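Local coordinates for protein ferredoxin component of carbazole 1,9a-dioxygenase (Nocardioides aromaticivorans, PDB 3GCE) that carries a Rieske-type [2Fe-2S] cluster and probably passes electrons to the terminal oxygenase of the carbazole 1,9a-dioxygenase system, at residues P25-V30 and Y57-V62; E34-R39 and Y45-L50; L50-E55 and G77-R82; S67-C72 and A85-P90. All coordinates share one frame; numbering follows the deposited sequence.

Interaction 1. Residues P25-V30 and Y57-V62; sequences PTAFDV and YLDMGV
Asp59 carries the 57-62 side of this small surface contact, lying against the start of strand 26-30 where Pro25, Thr26 and Ala27 pass by. Coming into it, Tyr57 and Leu58 set up a short 3-10 turn: Met60 N bonds back to Tyr57 O and Gly61 N to Leu58 O, which brings Asp59 to the side of the turn nearest the strand. Its CG sits between its own backbone N and carbonyl carbon (chi1 80°), and that rotation lays the carboxylate beside Ala27, with CG 3.7 Å from Ala27 CB. One step back, Asp59 CB packs on the Thr26 backbone, 3.7 Å from Thr26 C, while Pro25 CB rests 4.0 Å from Asp59 CA. No direct hydrogen bond joins the two segments; water does that work. One water donates to Asp59 OD2 (3.0 Å from the water oxygen) and takes a weak bond from Ala27 N. A second sits 2.8 Å from Pro25 O and leans weakly toward Asp59 O. Past Gly61 the chain turns away from strand 26-30, and Val62 pairs with Glu71 instead. The turn bridges two sheets: Asp59 and Pro25 both touch Met36 of strand 33-40, the neighbour of 26-30, while Leu58 and Pro25 reach Ile70 on strand 69-71 of the cluster-binding part.

Interaction 2. Residues E34-R39 and Y45-L50; sequences EVMVVR and YAISNL
Met36 and Ile47 pair in the antiparallel beta hairpin of strands 33-40 and 43-48, with Met36 N 2.8 Å from Ile47 O and Ile47 N 3.0 Å from Met36 O. From this pair to the Val38-Tyr45 pair, also bonded both ways, the main-chain polar atoms are matched in the regular manner. The intervening Val37-Ala46 pair is non-hydrogen-bonded, and there the CA-H groups turn to carbonyls, as Ala46 CA does to Met36 O at 3.2 Å. Beyond Ser48 the strand gives way to a turn, yet Asn49 keeps hold of the partner strand. Its backbone N gives a nearly straight bond (170°) to Glu34 O, and a water between Glu34 O and Ser48 OG supplies that oxygen with a second donor. Ser48 OG in turn accepts from Leu50 N, an ST turn. The Asn49 amide works at both ends: OD1 accepts from Asp59 N, and ND2 meets Glu34 OE2 on its anti side, although their 2.5 Å separation is shorter than usual and leaves the detail of that bond doubtful. With an alanine here, Asp59 N would probably lose its acceptor, leaving the turn less firmly tied to the 57-62 loop. On the Met36 face, Met36 CE lies alongside Ile47, 3.8 Å from Ile47 CG1.

Interaction 3. Residues L50-E55 and G77-R82; sequences LCSHAE and GRFDVR. With FES (Fe2/s2 (inorganic) cluster), chain B.
Cys51 SG and Ser52 OG both meet the rim of the Phe79 ring, close to its plane. The sulfur stands 3.7 Å from Phe79 CE1, a sulfur-aromatic contact at the ring edge, and the hydroxyl oxygen of Ser52 is 3.4 Å from Phe79 CZ. Cys51 SG also binds FE1 of the cluster at 2.3 Å, while His53 ND1 binds FE2 at 2.1 Å. Cys51 points its sulfur at the iron with SG anti to the backbone N (chi1 -176°), and there SG accepts a nearly straight hydrogen bond from His53 N (3.5 Å). Cys72 and His75 complete the iron ligands from the other loop. Further out, Ala54 N and Gly77 N approach the bridging sulfides, Gly77 N lying 3.5 Å from S1; Gly77 has no side chain, which lets the backbone come this near. Ser52 OG has its polar partner in Leu93 O, so its meeting with the ring is one of packing. Phe79 itself stands on strand 78-80 and also touches Ile47, Cys91 and Val95. Shrinking Phe79 to an alanine is likely to open a gap beside Cys51 SG and Ser52 OG. Two cysteines on one iron and two histidines on the other are the Rieske signature; histidine ligands in place of two thiolates are generally held to raise the reduction potential above that of all-cysteine [2Fe-2S] ferredoxins.

Interaction 4. Residues S67-C72 and A85-P90; sequences SLEIEC and APTALP. With FES (Fe2/s2 (inorganic) cluster), chain B.
Thr87 OG1 donates to Glu69 OE2 at 2.6 Å, using the oxygen's anti lone pair, and this one bond is the close part of an otherwise sparse contact. The extended chain of Glu69 beyond CG spans the 7.8 Å between the CA atoms of Glu69 and Thr87. Thr87 turns its hydroxyl to meet it, with OG1 between the backbone N and carbonyl carbon (chi1 59°), and its CB comes within 3.3 Å of Glu69 OE2. The carboxylate is held from its other end too: Ser67 OG donates to Glu69 OE1 on the anti side, and Arg78 of the intervening strand forms a salt bridge to the same oxygen, which would be expected to keep the acid ionised. On the looser side a water takes over, donating to Glu69 OE2 (2.6 Å from the water oxygen) and to Thr87 O, and Thr87 is itself exposed. Away from this spot the segments separate, but both go on to the cluster: Cys72 SG binds FE1 at 2.2 Å, and Pro90, which follows a cis peptide bond, sets its CG 3.8 Å from sulfide S1. Strands 69-71 and 86-88 flank strand 78-80, and Thr87 and Ala88 form a classic beta bulge facing Arg78. This small antiparallel sheet with its cluster-bearing loops is the cluster-binding subdomain of the Rieske fold.

Interactions 1 and 2 have centres about 6 Å apart and both reach the antiparallel sheet of strands 26-30, 33-40 and 43-48, interaction 1 through strand 26-30; along the chain interaction 2 is nested inside the loop closed by interaction 1. Interactions 3 and 4, also about 6 Å apart between centres, share the sheet of strands 62-64, 69-71, 78-80 and 86-88; their segments alternate in sequence and both touch the cluster. Leu50 belongs to interactions 2 and 3, and the hairpin leads straight into the first cluster loop. Between the two sheets, Ile70 packs on Met36 and Ile47, joining the cluster-binding subdomain to the rest of the fold.

Interaction 1. Residues P25-V30 and Y57-V62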
loop_
_atom_site.group_PDB
_atom_site.type_symbol
_atom_site.label_atom_id
_atom_site.label_comp_id
_atom_site.label_asym_id
_atom_site.label_seq_id
_atom_site.Cartn_x
_atom_site.Cartn_y
_atom_site.Cartn_z
ATOM N N PRO A 25 4.886 2.904 5.710
ATOM C CA PRO A 25 4.085 3.104 4.494
ATOM C C PRO A 25 4.239 4.507 3.916
ATOM O O PRO A 25 4.363 5.474 4.661
ATOM C CB PRO A 25 2.641 2.864 4.949
ATOM C CG PRO A 25 2.690 2.527 6.396
ATOM C CD PRO A 25 4.056 2.820 6.931
ATOM N N THR A 26 4.254 4.607 2.594
ATOM C CA THR A 26 4.254 5.909 1.925
ATOM C C THR A 26 3.242 5.859 0.810
ATOM O O THR A 26 2.767 4.787 0.456
ATOM C CB THR A 26 5.618 6.224 1.289
ATOM O OG1 THR A 26 6.642 5.633 2.076
ATOM C CG2 THR A 26 5.845 7.710 1.242
ATOM N N ALA A 27 2.921 7.007 0.240
ATOM C CA ALA A 27 1.989 7.064 -0.868
ATOM C C ALA A 27 2.680 7.731 -2.055
ATOM O O ALA A 27 3.515 8.629 -1.876
ATOM C CB ALA A 27 0.730 7.816 -0.486
ATOM N N PHE A 28 2.293 7.284 -3.244
ATOM C CA PHE A 28 2.817 7.763 -4.513
ATOM C C PHE A 28 1.677 7.895 -5.501
ATOM O O PHE A 28 0.685 7.144 -5.441
ATOM C CB PHE A 28 3.817 6.770 -5.065
ATOM C CG PHE A 28 5.051 6.623 -4.230
ATOM C CD1 PHE A 28 6.025 7.614 -4.229
ATOM C CD2 PHE A 28 5.242 5.486 -3.433
ATOM C CE1 PHE A 28 7.178 7.479 -3.455
ATOM C CE2 PHE A 28 6.385 5.349 -2.646
ATOM C CZ PHE A 28 7.357 6.346 -2.659
ATOM N N ASP A 29 1.815 8.850 -6.415
ATOM C CA ASP A 29 0.933 8.932 -7.571
ATOM C C ASP A 29 1.336 7.908 -8.617
ATOM O O ASP A 29 2.473 7.910 -9.098
ATOM C CB ASP A 29 0.932 10.321 -8.207
ATOM C CG ASP A 29 0.230 10.320 -9.552
ATOM O OD1 ASP A 29 -0.982 10.064 -9.566
ATOM O OD2 ASP A 29 0.881 10.529 -10.602
ATOM N N VAL A 30 0.394 7.038 -8.974
ATOM C CA VAL A 30 0.623 6.047 -9.976
ATOM C C VAL A 30 -0.420 6.312 -11.057
ATOM O O VAL A 30 -1.538 5.807 -10.985
ATOM C CB VAL A 30 0.521 4.604 -9.391
ATOM C CG1 VAL A 30 0.684 3.551 -10.486
ATOM C CG2 VAL A 30 1.592 4.372 -8.298
ATOM N N TYR A 57 -6.631 8.341 4.359
ATOM C CA TYR A 57 -5.420 8.033 3.621
ATOM C C TYR A 57 -4.562 7.037 4.395
ATOM O O TYR A 57 -4.016 7.337 5.447
ATOM C CB TYR A 57 -4.678 9.340 3.196
ATOM C CG TYR A 57 -5.638 10.198 2.403
ATOM C CD1 TYR A 57 -5.771 10.019 1.017
ATOM C CD2 TYR A 57 -6.476 11.120 3.033
ATOM C CE1 TYR A 57 -6.696 10.768 0.270
ATOM C CE2 TYR A 57 -7.432 11.882 2.280
ATOM C CZ TYR A 57 -7.509 11.684 0.894
ATOM O OH TYR A 57 -8.406 12.379 0.116
ATOM N N LEU A 58 -4.500 5.813 3.860
ATOM C CA LEU A 58 -3.968 4.682 4.594
ATOM C C LEU A 58 -2.490 4.805 4.991
ATOM O O LEU A 58 -2.100 4.331 6.047
ATOM C CB LEU A 58 -4.182 3.387 3.792
ATOM C CG LEU A 58 -5.655 3.059 3.515
ATOM C CD1 LEU A 58 -5.716 1.808 2.618
ATOM C CD2 LEU A 58 -6.446 2.827 4.836
ATOM N N ASP A 59 -1.671 5.428 4.155
ATOM C CA ASP A 59 -0.257 5.629 4.479
ATOM C C ASP A 59 -0.021 6.435 5.771
ATOM O O ASP A 59 1.062 6.376 6.353
ATOM C CB ASP A 59 0.482 6.280 3.293
ATOM C CG ASP A 59 0.282 7.782 3.212
ATOM O OD1 ASP A 59 -0.840 8.270 2.969
ATOM O OD2 ASP A 59 1.290 8.492 3.354
ATOM N N MET A 60 -1.032 7.201 6.196
ATOM C CA MET A 60 -0.954 7.977 7.439
ATOM C C MET A 60 -1.404 7.160 8.658
ATOM O O MET A 60 -1.350 7.654 9.789
ATOM C CB MET A 60 -1.812 9.254 7.338
ATOM C CG MET A 60 -1.486 10.203 6.174
ATOM S SD MET A 60 0.250 10.578 6.088
ATOM C CE MET A 60 0.397 11.608 7.557
ATOM N N GLY A 61 -1.825 5.916 8.420
ATOM C CA GLY A 61 -2.188 4.988 9.487
ATOM C C GLY A 61 -1.011 4.184 10.021
ATOM O O GLY A 61 0.145 4.619 9.917
ATOM N N VAL A 62 -1.300 3.014 10.586
ATOM C CA VAL A 62 -0.289 2.195 11.265
ATOM C C VAL A 62 -0.112 0.875 10.527
ATOM O O VAL A 62 -1.102 0.168 10.264
ATOM C CB VAL A 62 -0.676 1.970 12.742
ATOM C CG1 VAL A 62 0.251 0.928 13.433
ATOM C CG2 VAL A 62 -0.613 3.315 13.493
HETATM O O HOH W 1 4.260 6.312 7.378
HETATM O O HOH W 2 3.369 9.969 1.777
#

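Interaction 2. Residues E34-R39 and Y45-L50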
loop_
_atom_site.group_PDB
_atom_site.type_symbol
_atom_site.label_atom_id
_atom_site.label_comp_id
_atom_site.label_asym_id
_atom_site.label_seq_id
_atom_site.Cartn_x
_atom_site.Cartn_y
_atom_site.Cartn_z
ATOM N N GLU A 34 -3.646 7.272 -6.309
ATOM C CA GLU A 34 -2.778 7.365 -5.159
ATOM C C GLU A 34 -2.613 5.969 -4.573
ATOM O O GLU A 34 -3.611 5.268 -4.273
ATOM C CB GLU A 34 -3.367 8.311 -4.114
ATOM C CG GLU A 34 -2.363 8.844 -3.123
ATOM C CD GLU A 34 -3.006 9.824 -2.138
ATOM O OE1 GLU A 34 -3.750 10.744 -2.570
ATOM O OE2 GLU A 34 -2.773 9.668 -0.931
ATOM N N VAL A 35 -1.354 5.569 -4.425
ATOM C CA VAL A 35 -1.028 4.197 -4.061
ATOM C C VAL A 35 -0.111 4.126 -2.840
ATOM O O VAL A 35 0.964 4.743 -2.807
ATOM C CB VAL A 35 -0.383 3.454 -5.257
ATOM C CG1 VAL A 35 -0.032 2.031 -4.876
ATOM C CG2 VAL A 35 -1.348 3.435 -6.417
ATOM N N MET A 36 -0.556 3.387 -1.832
ATOM C CA MET A 36 0.247 3.169 -0.643
ATOM C C MET A 36 1.223 2.043 -0.931
ATOM O O MET A 36 0.818 0.969 -1.384
ATOM C CB MET A 36 -0.641 2.796 0.544
ATOM C CG MET A 36 0.109 2.786 1.890
ATOM S SD MET A 36 0.501 1.131 2.429
ATOM C CE MET A 36 -1.140 0.698 2.858
ATOM N N VAL A 37 2.497 2.303 -0.655
ATOM C CA VAL A 37 3.556 1.329 -0.857
ATOM C C VAL A 37 4.235 1.102 0.489
ATOM O O VAL A 37 4.472 2.063 1.220
ATOM C CB VAL A 37 4.529 1.818 -1.982
ATOM C CG1 VAL A 37 5.738 0.916 -2.128
ATOM C CG2 VAL A 37 3.772 1.855 -3.297
ATOM N N VAL A 38 4.492 -0.171 0.828
ATOM C CA VAL A 38 5.161 -0.512 2.061
ATOM C C VAL A 38 6.088 -1.718 1.880
ATOM O O VAL A 38 5.741 -2.692 1.210
ATOM C CB VAL A 38 4.119 -0.731 3.215
ATOM C CG1 VAL A 38 3.287 -1.997 2.997
ATOM C CG2 VAL A 38 4.808 -0.734 4.594
ATOM N N ARG A 39 7.284 -1.616 2.454
ATOM C CA ARG A 39 8.267 -2.699 2.470
ATOM C C ARG A 39 8.085 -3.525 3.741
ATOM O O ARG A 39 7.871 -2.976 4.830
ATOM C CB ARG A 39 9.685 -2.138 2.522
ATOM C CG ARG A 39 10.328 -1.718 1.223
ATOM C CD ARG A 39 11.818 -1.325 1.483
ATOM N NE ARG A 39 12.673 -2.462 1.858
ATOM C CZ ARG A 39 13.953 -2.377 2.239
ATOM N NH1 ARG A 39 14.570 -1.204 2.342
ATOM N NH2 ARG A 39 14.626 -3.478 2.525
ATOM N N TYR A 45 4.784 -4.191 -1.055
ATOM C CA TYR A 45 3.347 -4.341 -1.298
ATOM C C TYR A 45 2.762 -3.002 -1.673
ATOM O O TYR A 45 3.258 -1.965 -1.232
ATOM C CB TYR A 45 2.652 -4.844 -0.024
ATOM C CG TYR A 45 3.266 -6.117 0.458
ATOM C CD1 TYR A 45 2.992 -7.308 -0.183
ATOM C CD2 TYR A 45 4.158 -6.127 1.527
ATOM C CE1 TYR A 45 3.569 -8.488 0.222
ATOM C CE2 TYR A 45 4.740 -7.339 1.957
ATOM C CZ TYR A 45 4.419 -8.502 1.295
ATOM O OH TYR A 45 4.962 -9.701 1.680
ATOM N N ALA A 46 1.701 -3.018 -2.473
ATOM C CA ALA A 46 1.094 -1.764 -2.939
ATOM C C ALA A 46 -0.410 -1.938 -3.024
ATOM O O ALA A 46 -0.888 -2.911 -3.617
ATOM C CB ALA A 46 1.659 -1.388 -4.308
ATOM N N ILE A 47 -1.157 -1.005 -2.426
ATOM C CA ILE A 47 -2.625 -1.013 -2.531
ATOM C C ILE A 47 -3.078 0.422 -2.679
ATOM O O ILE A 47 -2.293 1.338 -2.453
ATOM C CB ILE A 47 -3.353 -1.720 -1.317
ATOM C CG1 ILE A 47 -3.001 -1.050 0.033
ATOM C CG2 ILE A 47 -2.990 -3.205 -1.298
ATOM C CD1 ILE A 47 -3.979 -1.429 1.206
ATOM N N SER A 48 -4.329 0.619 -3.076
ATOM C CA SER A 48 -4.887 1.973 -3.101
ATOM C C SER A 48 -4.702 2.640 -1.742
ATOM O O SER A 48 -4.900 2.013 -0.695
ATOM C CB SER A 48 -6.367 1.955 -3.428
ATOM O OG SER A 48 -6.879 3.272 -3.228
ATOM N N ASN A 49 -4.326 3.914 -1.765
ATOM C CA ASN A 49 -4.110 4.653 -0.531
ATOM C C ASN A 49 -5.411 5.146 0.094
ATOM O O ASN A 49 -5.398 5.647 1.203
ATOM C CB ASN A 49 -3.185 5.857 -0.765
ATOM C CG ASN A 49 -2.574 6.381 0.533
ATOM O OD1 ASN A 49 -2.221 5.604 1.409
ATOM N ND2 ASN A 49 -2.449 7.697 0.650
ATOM N N LEU A 50 -6.511 5.046 -0.639
ATOM C CA LEU A 50 -7.792 5.537 -0.137
ATOM C C LEU A 50 -8.561 4.437 0.524
ATOM O O LEU A 50 -8.880 3.439 -0.118
ATOM C CB LEU A 50 -8.658 6.096 -1.264
ATOM C CG LEU A 50 -8.693 7.598 -1.438
ATOM C CD1 LEU A 50 -9.381 8.272 -0.209
ATOM C CD2 LEU A 50 -7.275 8.107 -1.702
HETATM O O HOH W 3 -6.014 4.743 -5.266
#

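Interaction 3. Residues L50-E55 and G77-R82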
loop_
_atom_site.group_PDB
_atom_site.type_symbol
_atom_site.label_atom_id
_atom_site.label_comp_id
_atom_site.label_asym_id
_atom_site.label_seq_id
_atom_site.Cartn_x
_atom_site.Cartn_y
_atom_site.Cartn_z
ATOM N N LEU A 50 -6.511 5.046 -0.639
ATOM C CA LEU A 50 -7.792 5.537 -0.137
ATOM C C LEU A 50 -8.561 4.437 0.524
ATOM O O LEU A 50 -8.880 3.439 -0.118
ATOM C CB LEU A 50 -8.658 6.096 -1.264
ATOM C CG LEU A 50 -8.693 7.598 -1.438
ATOM C CD1 LEU A 50 -9.381 8.272 -0.209
ATOM C CD2 LEU A 50 -7.275 8.107 -1.702
ATOM N N CYS A 51 -8.905 4.641 1.792
ATOM C CA CYS A 51 -9.700 3.653 2.527
ATOM C C CYS A 51 -11.059 3.481 1.831
ATOM O O CYS A 51 -11.627 4.463 1.337
ATOM C CB CYS A 51 -9.897 4.127 3.979
ATOM S SG CYS A 51 -10.771 2.942 5.005
ATOM N N SER A 52 -11.583 2.253 1.780
ATOM C CA SER A 52 -12.891 2.040 1.163
ATOM C C SER A 52 -14.066 2.413 2.078
ATOM O O SER A 52 -15.218 2.509 1.615
ATOM C CB SER A 52 -13.059 0.578 0.756
ATOM O OG SER A 52 -13.099 -0.218 1.910
ATOM N N HIS A 53 -13.795 2.652 3.353
ATOM C CA HIS A 53 -14.887 2.898 4.274
ATOM C C HIS A 53 -15.387 4.355 4.170
ATOM O O HIS A 53 -16.590 4.606 4.092
ATOM C CB HIS A 53 -14.502 2.522 5.721
ATOM C CG HIS A 53 -15.504 2.982 6.730
ATOM N ND1 HIS A 53 -15.227 3.960 7.658
ATOM C CD2 HIS A 53 -16.806 2.658 6.899
ATOM C CE1 HIS A 53 -16.309 4.192 8.384
ATOM N NE2 HIS A 53 -17.285 3.423 7.932
ATOM N N ALA A 54 -14.457 5.301 4.195
ATOM C CA ALA A 54 -14.774 6.715 4.021
ATOM C C ALA A 54 -13.500 7.366 3.531
ATOM O O ALA A 54 -12.502 6.686 3.303
ATOM C CB ALA A 54 -15.253 7.338 5.328
ATOM N N GLU A 55 -13.513 8.675 3.343
ATOM C CA GLU A 55 -12.298 9.309 2.897
ATOM C C GLU A 55 -11.255 9.286 4.006
ATOM O O GLU A 55 -11.398 9.972 5.023
ATOM C CB GLU A 55 -12.546 10.737 2.428
ATOM C CG GLU A 55 -11.329 11.311 1.728
ATOM C CD GLU A 55 -11.331 12.821 1.719
ATOM O OE1 GLU A 55 -12.398 13.415 2.021
ATOM O OE2 GLU A 55 -10.269 13.410 1.403
ATOM N N GLY A 77 -10.193 0.703 10.769
ATOM C CA GLY A 77 -10.379 -0.477 9.924
ATOM C C GLY A 77 -9.022 -0.978 9.457
ATOM O O GLY A 77 -8.027 -0.262 9.573
ATOM N N ARG A 78 -8.956 -2.198 8.923
ATOM C CA ARG A 78 -7.681 -2.726 8.410
ATOM C C ARG A 78 -7.818 -3.395 7.055
ATOM O O ARG A 78 -8.892 -3.899 6.724
ATOM C CB ARG A 78 -7.041 -3.726 9.370
ATOM C CG ARG A 78 -6.638 -3.142 10.736
ATOM C CD ARG A 78 -5.808 -4.132 11.563
ATOM N NE ARG A 78 -5.576 -3.622 12.922
ATOM C CZ ARG A 78 -4.753 -4.171 13.818
ATOM N NH1 ARG A 78 -4.060 -5.272 13.528
ATOM N NH2 ARG A 78 -4.629 -3.615 15.016
ATOM N N PHE A 79 -6.727 -3.370 6.282
ATOM C CA PHE A 79 -6.618 -4.124 5.019
ATOM C C PHE A 79 -5.373 -4.991 5.012
ATOM O O PHE A 79 -4.336 -4.626 5.595
ATOM C CB PHE A 79 -6.557 -3.179 3.810
ATOM C CG PHE A 79 -7.788 -2.302 3.671
ATOM C CD1 PHE A 79 -7.827 -1.039 4.267
ATOM C CD2 PHE A 79 -8.873 -2.714 2.879
ATOM C CE1 PHE A 79 -8.960 -0.203 4.137
ATOM C CE2 PHE A 79 -9.994 -1.893 2.744
ATOM C CZ PHE A 79 -10.024 -0.626 3.369
ATOM N N ASP A 80 -5.473 -6.117 4.322
ATOM C CA ASP A 80 -4.317 -6.935 4.006
ATOM C C ASP A 80 -3.558 -6.215 2.857
ATOM O O ASP A 80 -4.113 -6.013 1.780
ATOM C CB ASP A 80 -4.794 -8.334 3.585
ATOM C CG ASP A 80 -3.672 -9.184 2.983
ATOM O OD1 ASP A 80 -2.476 -8.978 3.362
ATOM O OD2 ASP A 80 -3.996 -10.048 2.121
ATOM N N VAL A 81 -2.300 -5.840 3.090
ATOM C CA VAL A 81 -1.496 -5.164 2.053
ATOM C C VAL A 81 -1.117 -6.032 0.867
ATOM O O VAL A 81 -0.723 -5.501 -0.177
ATOM C CB VAL A 81 -0.243 -4.463 2.636
ATOM C CG1 VAL A 81 -0.668 -3.389 3.652
ATOM C CG2 VAL A 81 0.733 -5.470 3.276
ATOM N N ARG A 82 -1.230 -7.359 1.029
ATOM C CA ARG A 82 -0.944 -8.312 -0.045
ATOM C C ARG A 82 -2.042 -8.353 -1.107
ATOM O O ARG A 82 -1.771 -8.619 -2.303
ATOM C CB ARG A 82 -0.793 -9.718 0.537
ATOM C CG ARG A 82 0.452 -9.894 1.401
ATOM C CD ARG A 82 0.392 -11.199 2.168
ATOM N NE ARG A 82 -0.613 -11.141 3.230
ATOM C CZ ARG A 82 -0.792 -12.094 4.134
ATOM N NH1 ARG A 82 -0.020 -13.167 4.120
ATOM N NH2 ARG A 82 -1.744 -11.977 5.047
HETATM FE FE1 FES B . -10.901 4.099 7.002
HETATM FE FE2 FES B . -13.300 4.650 8.216
HETATM S S1 FES B . -11.954 2.875 8.602
HETATM S S2 FES B . -12.197 5.815 6.696
#

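Interaction 4. Residues S67-C72 and A85-P90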
loop_
_atom_site.group_PDB
_atom_site.type_symbol
_atom_site.label_atom_id
_atom_site.label_comp_id
_atom_site.label_asym_id
_atom_site.label_seq_id
_atom_site.Cartn_x
_atom_site.Cartn_y
_atom_site.Cartn_z
ATOM N N SER A 67 1.202 -9.054 10.924
ATOM C CA SER A 67 -0.001 -9.533 10.272
ATOM C C SER A 67 -0.171 -8.998 8.839
ATOM O O SER A 67 -1.154 -9.342 8.174
ATOM C CB SER A 67 -1.233 -9.200 11.135
ATOM O OG SER A 67 -1.450 -7.795 11.207
ATOM N N LEU A 68 0.789 -8.180 8.371
ATOM C CA LEU A 68 0.771 -7.546 7.021
ATOM C C LEU A 68 -0.534 -6.768 6.757
ATOM O O LEU A 68 -1.154 -6.886 5.682
ATOM C CB LEU A 68 1.091 -8.560 5.880
ATOM C CG LEU A 68 2.531 -9.137 5.868
ATOM C CD1 LEU A 68 2.670 -10.259 4.868
ATOM C CD2 LEU A 68 3.633 -8.066 5.613
ATOM N N GLU A 69 -0.940 -6.005 7.774
ATOM C CA GLU A 69 -2.122 -5.163 7.710
ATOM C C GLU A 69 -1.725 -3.712 7.833
ATOM O O GLU A 69 -0.818 -3.358 8.604
ATOM C CB GLU A 69 -3.064 -5.483 8.861
ATOM C CG GLU A 69 -3.757 -6.832 8.777
ATOM C CD GLU A 69 -4.605 -7.082 10.015
ATOM O OE1 GLU A 69 -4.018 -7.204 11.101
ATOM O OE2 GLU A 69 -5.852 -7.131 9.909
ATOM N N ILE A 70 -2.406 -2.877 7.069
ATOM C CA ILE A 70 -2.374 -1.439 7.277
ATOM C C ILE A 70 -3.672 -1.055 8.011
ATOM O O ILE A 70 -4.768 -1.489 7.656
ATOM C CB ILE A 70 -2.265 -0.675 5.939
ATOM C CG1 ILE A 70 -2.087 0.837 6.177
ATOM C CG2 ILE A 70 -3.523 -0.926 5.064
ATOM C CD1 ILE A 70 -0.798 1.215 6.918
ATOM N N GLU A 71 -3.537 -0.226 9.028
ATOM C CA GLU A 71 -4.678 0.176 9.836
ATOM C C GLU A 71 -5.010 1.628 9.500
ATOM O O GLU A 71 -4.144 2.499 9.583
ATOM C CB GLU A 71 -4.328 0.023 11.302
ATOM C CG GLU A 71 -5.369 0.536 12.300
ATOM C CD GLU A 71 -4.889 0.330 13.739
ATOM O OE1 GLU A 71 -3.681 0.087 13.937
ATOM O OE2 GLU A 71 -5.702 0.415 14.682
ATOM N N CYS A 72 -6.251 1.877 9.080
ATOM C CA CYS A 72 -6.676 3.217 8.652
ATOM C C CYS A 72 -6.550 4.191 9.838
ATOM O O CYS A 72 -6.949 3.853 10.955
ATOM C CB CYS A 72 -8.144 3.141 8.201
ATOM S SG CYS A 72 -8.878 4.740 7.736
ATOM N N ALA A 85 -7.637 -6.897 0.710
ATOM C CA ALA A 85 -8.816 -7.427 1.372
ATOM C C ALA A 85 -9.045 -6.705 2.685
ATOM O O ALA A 85 -8.083 -6.398 3.386
ATOM C CB ALA A 85 -8.690 -8.946 1.631
ATOM N N PRO A 86 -10.320 -6.464 3.035
ATOM C CA PRO A 86 -10.647 -5.840 4.311
ATOM C C PRO A 86 -10.437 -6.893 5.397
ATOM O O PRO A 86 -10.815 -8.043 5.201
ATOM C CB PRO A 86 -12.132 -5.505 4.167
ATOM C CG PRO A 86 -12.668 -6.572 3.250
ATOM C CD PRO A 86 -11.532 -6.808 2.250
ATOM N N THR A 87 -9.815 -6.525 6.512
ATOM C CA THR A 87 -9.503 -7.520 7.535
ATOM C C THR A 87 -9.953 -7.066 8.949
ATOM O O THR A 87 -9.833 -7.828 9.895
ATOM C CB THR A 87 -7.992 -7.867 7.549
ATOM O OG1 THR A 87 -7.247 -6.680 7.810
ATOM C CG2 THR A 87 -7.520 -8.436 6.201
ATOM N N ALA A 88 -10.477 -5.848 9.076
ATOM C CA ALA A 88 -11.065 -5.388 10.362
ATOM C C ALA A 88 -12.108 -4.313 10.154
ATOM O O ALA A 88 -11.929 -3.428 9.335
ATOM C CB ALA A 88 -9.958 -4.877 11.325
ATOM N N LEU A 89 -13.217 -4.399 10.886
ATOM C CA LEU A 89 -14.272 -3.383 10.807
ATOM C C LEU A 89 -13.707 -2.036 11.229
ATOM O O LEU A 89 -12.787 -1.987 12.031
ATOM C CB LEU A 89 -15.460 -3.772 11.720
ATOM C CG LEU A 89 -16.391 -4.912 11.263
ATOM C CD1 LEU A 89 -17.330 -5.342 12.404
ATOM C CD2 LEU A 89 -17.220 -4.442 10.110
ATOM N N PRO A 90 -14.267 -0.936 10.696
ATOM C CA PRO A 90 -15.427 -0.932 9.819
ATOM C C PRO A 90 -15.169 -1.145 8.312
ATOM O O PRO A 90 -16.099 -0.996 7.515
ATOM C CB PRO A 90 -16.059 0.444 10.100
ATOM C CG PRO A 90 -14.909 1.323 10.442
ATOM C CD PRO A 90 -13.801 0.428 10.997
HETATM FE FE1 FES B . -10.901 4.099 7.002
HETATM FE FE2 FES B . -13.300 4.650 8.216
HETATM S S1 FES B . -11.954 2.875 8.602
HETATM S S2 FES B . -12.197 5.815 6.696
HETATM O O HOH W 4 -7.527 -7.788 11.772
#